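Local coordinates for mitochondrial antiviral signaling protein (MAVS) (Equus caballus, PDB 4O9L) that probably relays antiviral innate immune signals through a caspase recruitment domain that assembles into prion-like filaments, at residues V27-P32 with A81-G86; L34-T39 with T63-R68. The protein carries 1 engineered substitution. One frame throughout, in Å; residues are numbered along the deposited sequence.

Interaction 1 of 2, residues V27-P32 with A81-G86; sequences VLRILP and ACELSG. Engineered in segment 27-32: R29 (natural residue Glu).
R29, engineered in place of the natural glutamate, reaches across to C82 and E83. Its CB points toward the other segment; with CG anti to the backbone N (chi1 180°) and the chain extended to NE, the aliphatic part runs past the cysteine. R29 CG lies 3.7 Å from C82 SG, which R29 CD also skirts at 4.2 Å, and R29 NE passes 4.0 Å from C82 CA. At the tip, R29 NH1 gives E83 OE2 a hydrogen bond of 2.8 Å within a salt bridge, OE2 lying near the guanidinium plane and approached on its anti side, 26° out of the carboxylate plane. A weak second bond from R29 NH2 ends on OE2, which water 1, accepting from NH2, also bonds weakly. Guanidinium and carboxylate planes are turned 75° apart, while C82 O stands over one guanidinium face.

Closer to the helix backbone, C82 SG packs 3.6 Å from I30 CA; a small thiol suits a buried place against backbone. E83, with positive phi, is the C' residue of the Schellman motif closing helix 71-81. The contact thus joins helix 27-30 to the turn between helices 71-81 and 85-96, I30 also packing on A78 and L79.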
# COMPACT_ATOMS: atom_id res chain seq x y z
N VAL A 27 -5.37 -1.94 7.95
CA VAL A 27 -4.15 -1.14 8.02
C VAL A 27 -3.18 -1.61 9.10
O VAL A 27 -1.97 -1.78 8.84
CB VAL A 27 -4.46 0.37 8.21
CG1 VAL A 27 -3.19 1.15 8.58
CG2 VAL A 27 -5.08 0.93 6.94
N LEU A 28 -3.69 -1.85 10.29
CA LEU A 28 -2.82 -2.20 11.41
C LEU A 28 -2.08 -3.50 11.16
O LEU A 28 -0.92 -3.65 11.52
CB LEU A 28 -3.61 -2.25 12.72
CG LEU A 28 -4.00 -0.91 13.34
CD1 LEU A 28 -4.43 -1.14 14.80
CD2 LEU A 28 -2.86 0.11 13.26
N ARG A 29 -2.77 -4.46 10.54
CA ARG A 29 -2.17 -5.74 10.23
C ARG A 29 -1.11 -5.66 9.14
O ARG A 29 -0.10 -6.35 9.20
CB ARG A 29 -3.24 -6.75 9.82
CG ARG A 29 -2.68 -8.11 9.48
CD ARG A 29 -3.76 -9.12 9.15
NE ARG A 29 -3.17 -10.43 8.92
CZ ARG A 29 -3.82 -11.46 8.39
NH1 ARG A 29 -3.20 -12.62 8.22
NH2 ARG A 29 -5.09 -11.32 8.03
N ILE A 30 -1.33 -4.81 8.14
CA ILE A 30 -0.41 -4.77 7.00
C ILE A 30 0.87 -3.96 7.26
O ILE A 30 1.93 -4.31 6.73
CB ILE A 30 -1.09 -4.31 5.68
CG1 ILE A 30 -0.25 -4.76 4.47
CG2 ILE A 30 -1.32 -2.80 5.69
CD1 ILE A 30 -0.94 -4.62 3.09
N LEU A 31 0.76 -2.92 8.10
CA LEU A 31 1.88 -1.99 8.36
C LEU A 31 3.26 -2.64 8.65
O LEU A 31 4.25 -2.26 8.02
CB LEU A 31 1.53 -0.98 9.47
CG LEU A 31 0.60 0.18 9.14
CD1 LEU A 31 0.31 1.02 10.39
CD2 LEU A 31 1.21 1.07 8.05
N PRO A 32 3.33 -3.61 9.59
CA PRO A 32 4.66 -4.14 9.92
C PRO A 32 5.30 -4.91 8.77
O PRO A 32 6.52 -5.14 8.81
CB PRO A 32 4.38 -5.10 11.09
CG PRO A 32 2.99 -4.78 11.57
CD PRO A 32 2.27 -4.28 10.37
N ALA A 81 1.32 -11.70 2.68
CA ALA A 81 1.53 -12.02 4.10
C ALA A 81 0.28 -11.80 4.96
O ALA A 81 0.16 -12.32 6.07
CB ALA A 81 2.70 -11.24 4.64
N CYS A 82 -0.67 -11.02 4.43
CA CYS A 82 -1.89 -10.69 5.16
C CYS A 82 -3.12 -11.33 4.53
O CYS A 82 -4.22 -10.78 4.65
CB CYS A 82 -2.10 -9.17 5.22
SG CYS A 82 -0.88 -8.30 6.23
N GLU A 83 -2.93 -12.46 3.83
CA GLU A 83 -4.05 -13.26 3.31
C GLU A 83 -4.89 -12.50 2.29
O GLU A 83 -6.12 -12.57 2.29
CB GLU A 83 -4.94 -13.75 4.45
CG GLU A 83 -4.18 -14.59 5.45
CD GLU A 83 -5.04 -15.16 6.56
OE1 GLU A 83 -5.51 -16.31 6.43
OE2 GLU A 83 -5.23 -14.45 7.57
N LEU A 84 -4.20 -11.76 1.42
CA LEU A 84 -4.82 -11.00 0.35
C LEU A 84 -4.03 -11.21 -0.95
O LEU A 84 -3.73 -10.26 -1.68
CB LEU A 84 -4.92 -9.51 0.73
CG LEU A 84 -5.95 -9.17 1.83
CD1 LEU A 84 -5.76 -7.76 2.37
CD2 LEU A 84 -7.40 -9.36 1.35
N SER A 85 -3.70 -12.47 -1.22
CA SER A 85 -2.85 -12.82 -2.35
C SER A 85 -3.47 -12.47 -3.70
O SER A 85 -2.75 -12.24 -4.68
CB SER A 85 -2.45 -14.30 -2.34
OG SER A 85 -1.55 -14.58 -1.28
N GLY A 86 -4.80 -12.43 -3.77
CA GLY A 86 -5.48 -12.02 -4.98
C GLY A 86 -5.21 -10.56 -5.29
O GLY A 86 -4.99 -10.19 -6.45
O HOH W 1 -7.38 -13.07 6.87

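Interaction 2 of 2, residues L34-T39 with T63-R68; sequences LSCLTT and TSLRRR
L34, C36 and L37 converge on one methyl group of L65, CD2, where the loop leading into helix 39-66 folds back against that helix's far end. The setting is the helical bundle of a caspase recruitment domain, a member of the death-fold superfamily, and all 23 residues between the two segments are helical.

The apolar contacts come first. L65 CD2 lies 3.5 Å from C36 SG, 3.8 Å from L37 CD2 and 4.0 Å from L34 CD2. The side chains of L34 and L65 cross at about a right angle, whereas L37 meets L65 obliquely. A type I turn from L34 to L37, closed by L37 N bonding to L34 O, brings the three loop residues round the same methyl. With SG between the backbone N and carbonyl carbon (chi1 65°), C36 directs its sulfur onto L65 CD2, and one sulfur fits beside the leucine with little bulk. Branched leucines suit the buried positions, where L34 also touches L61 and A78, and L37 touches L45; W71 adds to the packing round L65.

Contacts of the arginine form the second group. The R68 chain passes C36 O with CB and CG each 3.6 Å from that oxygen, carbon against carbonyl without a hydrogen bond between the segments. A bend at chi2 (-67°) keeps R68 CD beside C36 O, 3.8 Å away, and the polar end goes on to a salt bridge from R68 NE to D41 OD2. D41 OD2 also accepts the backbone N-H of T38, the N-cap residue of helix 39-66, so one carboxylate oxygen ties the helix start to the arginine; the long, flexible arginine can pair its charge there while its methylenes lie against the loop. Beside this pairing, T38 CG2 rests 4.1 Å from R68 NE.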
# COMPACT_ATOMS: atom_id res chain seq x y z
N LEU A 34 5.28 -3.89 5.55
CA LEU A 34 5.71 -2.96 4.51
C LEU A 34 7.10 -2.42 4.83
O LEU A 34 7.23 -1.35 5.41
CB LEU A 34 4.69 -1.81 4.38
CG LEU A 34 3.30 -2.27 3.93
CD1 LEU A 34 2.23 -1.22 4.25
CD2 LEU A 34 3.28 -2.59 2.44
N SER A 35 8.12 -3.18 4.46
CA SER A 35 9.50 -2.87 4.83
C SER A 35 10.02 -1.57 4.21
O SER A 35 11.10 -1.09 4.58
CB SER A 35 10.43 -4.05 4.48
OG SER A 35 10.42 -4.33 3.08
N CYS A 36 9.27 -1.00 3.27
CA CYS A 36 9.70 0.23 2.63
C CYS A 36 9.37 1.45 3.47
O CYS A 36 9.93 2.51 3.26
CB CYS A 36 9.09 0.39 1.23
SG CYS A 36 7.30 0.59 1.24
N LEU A 37 8.46 1.28 4.43
CA LEU A 37 8.12 2.36 5.36
C LEU A 37 9.23 2.56 6.39
O LEU A 37 9.88 1.60 6.82
CB LEU A 37 6.78 2.08 6.06
CG LEU A 37 5.58 1.95 5.12
CD1 LEU A 37 4.29 1.66 5.88
CD2 LEU A 37 5.44 3.24 4.31
N THR A 38 9.46 3.81 6.79
CA THR A 38 10.41 4.09 7.87
C THR A 38 9.73 3.89 9.21
O THR A 38 8.49 3.82 9.28
CB THR A 38 10.97 5.52 7.77
OG1 THR A 38 9.88 6.45 7.85
CG2 THR A 38 11.70 5.71 6.45
N THR A 39 10.51 3.79 10.28
CA THR A 39 9.94 3.65 11.62
C THR A 39 9.06 4.85 11.93
O THR A 39 8.00 4.71 12.55
CB THR A 39 11.02 3.52 12.70
OG1 THR A 39 12.08 4.45 12.43
CG2 THR A 39 11.60 2.11 12.71
N THR A 63 -0.64 6.93 -0.40
CA THR A 63 0.18 8.10 -0.73
C THR A 63 1.49 8.09 0.06
O THR A 63 2.52 8.58 -0.42
CB THR A 63 -0.60 9.45 -0.62
OG1 THR A 63 -1.01 9.67 0.73
CG2 THR A 63 -1.84 9.41 -1.48
N SER A 64 1.47 7.51 1.26
CA SER A 64 2.71 7.35 2.02
C SER A 64 3.65 6.34 1.35
O SER A 64 4.86 6.57 1.27
CB SER A 64 2.42 6.92 3.46
OG SER A 64 1.79 7.98 4.17
N LEU A 65 3.08 5.23 0.88
CA LEU A 65 3.87 4.21 0.20
C LEU A 65 4.55 4.78 -1.04
O LEU A 65 5.73 4.57 -1.28
CB LEU A 65 2.98 3.01 -0.17
CG LEU A 65 2.62 2.03 0.96
CD1 LEU A 65 1.54 1.06 0.50
CD2 LEU A 65 3.85 1.26 1.43
N ARG A 66 3.79 5.57 -1.79
CA ARG A 66 4.24 6.12 -3.06
C ARG A 66 5.51 6.99 -2.96
O ARG A 66 6.27 7.11 -3.93
CB ARG A 66 3.07 6.91 -3.69
CG ARG A 66 3.36 7.50 -5.05
CD ARG A 66 2.31 8.52 -5.42
NE ARG A 66 2.23 8.69 -6.87
CZ ARG A 66 1.39 9.51 -7.49
NH1 ARG A 66 1.39 9.59 -8.81
NH2 ARG A 66 0.55 10.25 -6.77
N ARG A 67 5.75 7.56 -1.78
CA ARG A 67 6.96 8.34 -1.52
C ARG A 67 8.20 7.48 -1.25
O ARG A 67 9.32 8.00 -1.16
CB ARG A 67 6.74 9.27 -0.31
CG ARG A 67 5.72 10.38 -0.51
CD ARG A 67 5.69 11.36 0.69
NE ARG A 67 4.65 11.02 1.65
CZ ARG A 67 3.38 11.41 1.55
NH1 ARG A 67 2.48 11.06 2.47
NH2 ARG A 67 3.01 12.17 0.51
N ARG A 68 8.02 6.17 -1.10
CA ARG A 68 9.14 5.32 -0.68
C ARG A 68 9.65 4.38 -1.78
O ARG A 68 8.88 3.90 -2.62
CB ARG A 68 8.76 4.50 0.56
CG ARG A 68 8.36 5.34 1.78
CD ARG A 68 9.53 6.14 2.34
NE ARG A 68 9.14 6.94 3.51
CZ ARG A 68 9.17 8.27 3.56
NH1 ARG A 68 8.78 8.90 4.67
NH2 ARG A 68 9.58 8.97 2.51

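How the interactions relate
Interaction 2 is the more buried, with three leucines inside the fold, whereas much of interaction 1 lies on the exposed R29 and E83. Their centres are about 14 Å apart, and both segments of interaction 2 fall between those of interaction 1 in the sequence. They touch directly: L31, whose CB points away from 81-86, packs its CD2 3.8 Å from L37 CD1. Helix 71-81 is common ground, as I30 and L34 both meet A78. In each, a more exposed arginine accompanies buried residues, but interaction 1 has its salt bridge across the segments, through an engineered residue, whereas interaction 2 is held across by apolar and van der Waals contacts and its arginine pairs with an acid beyond them.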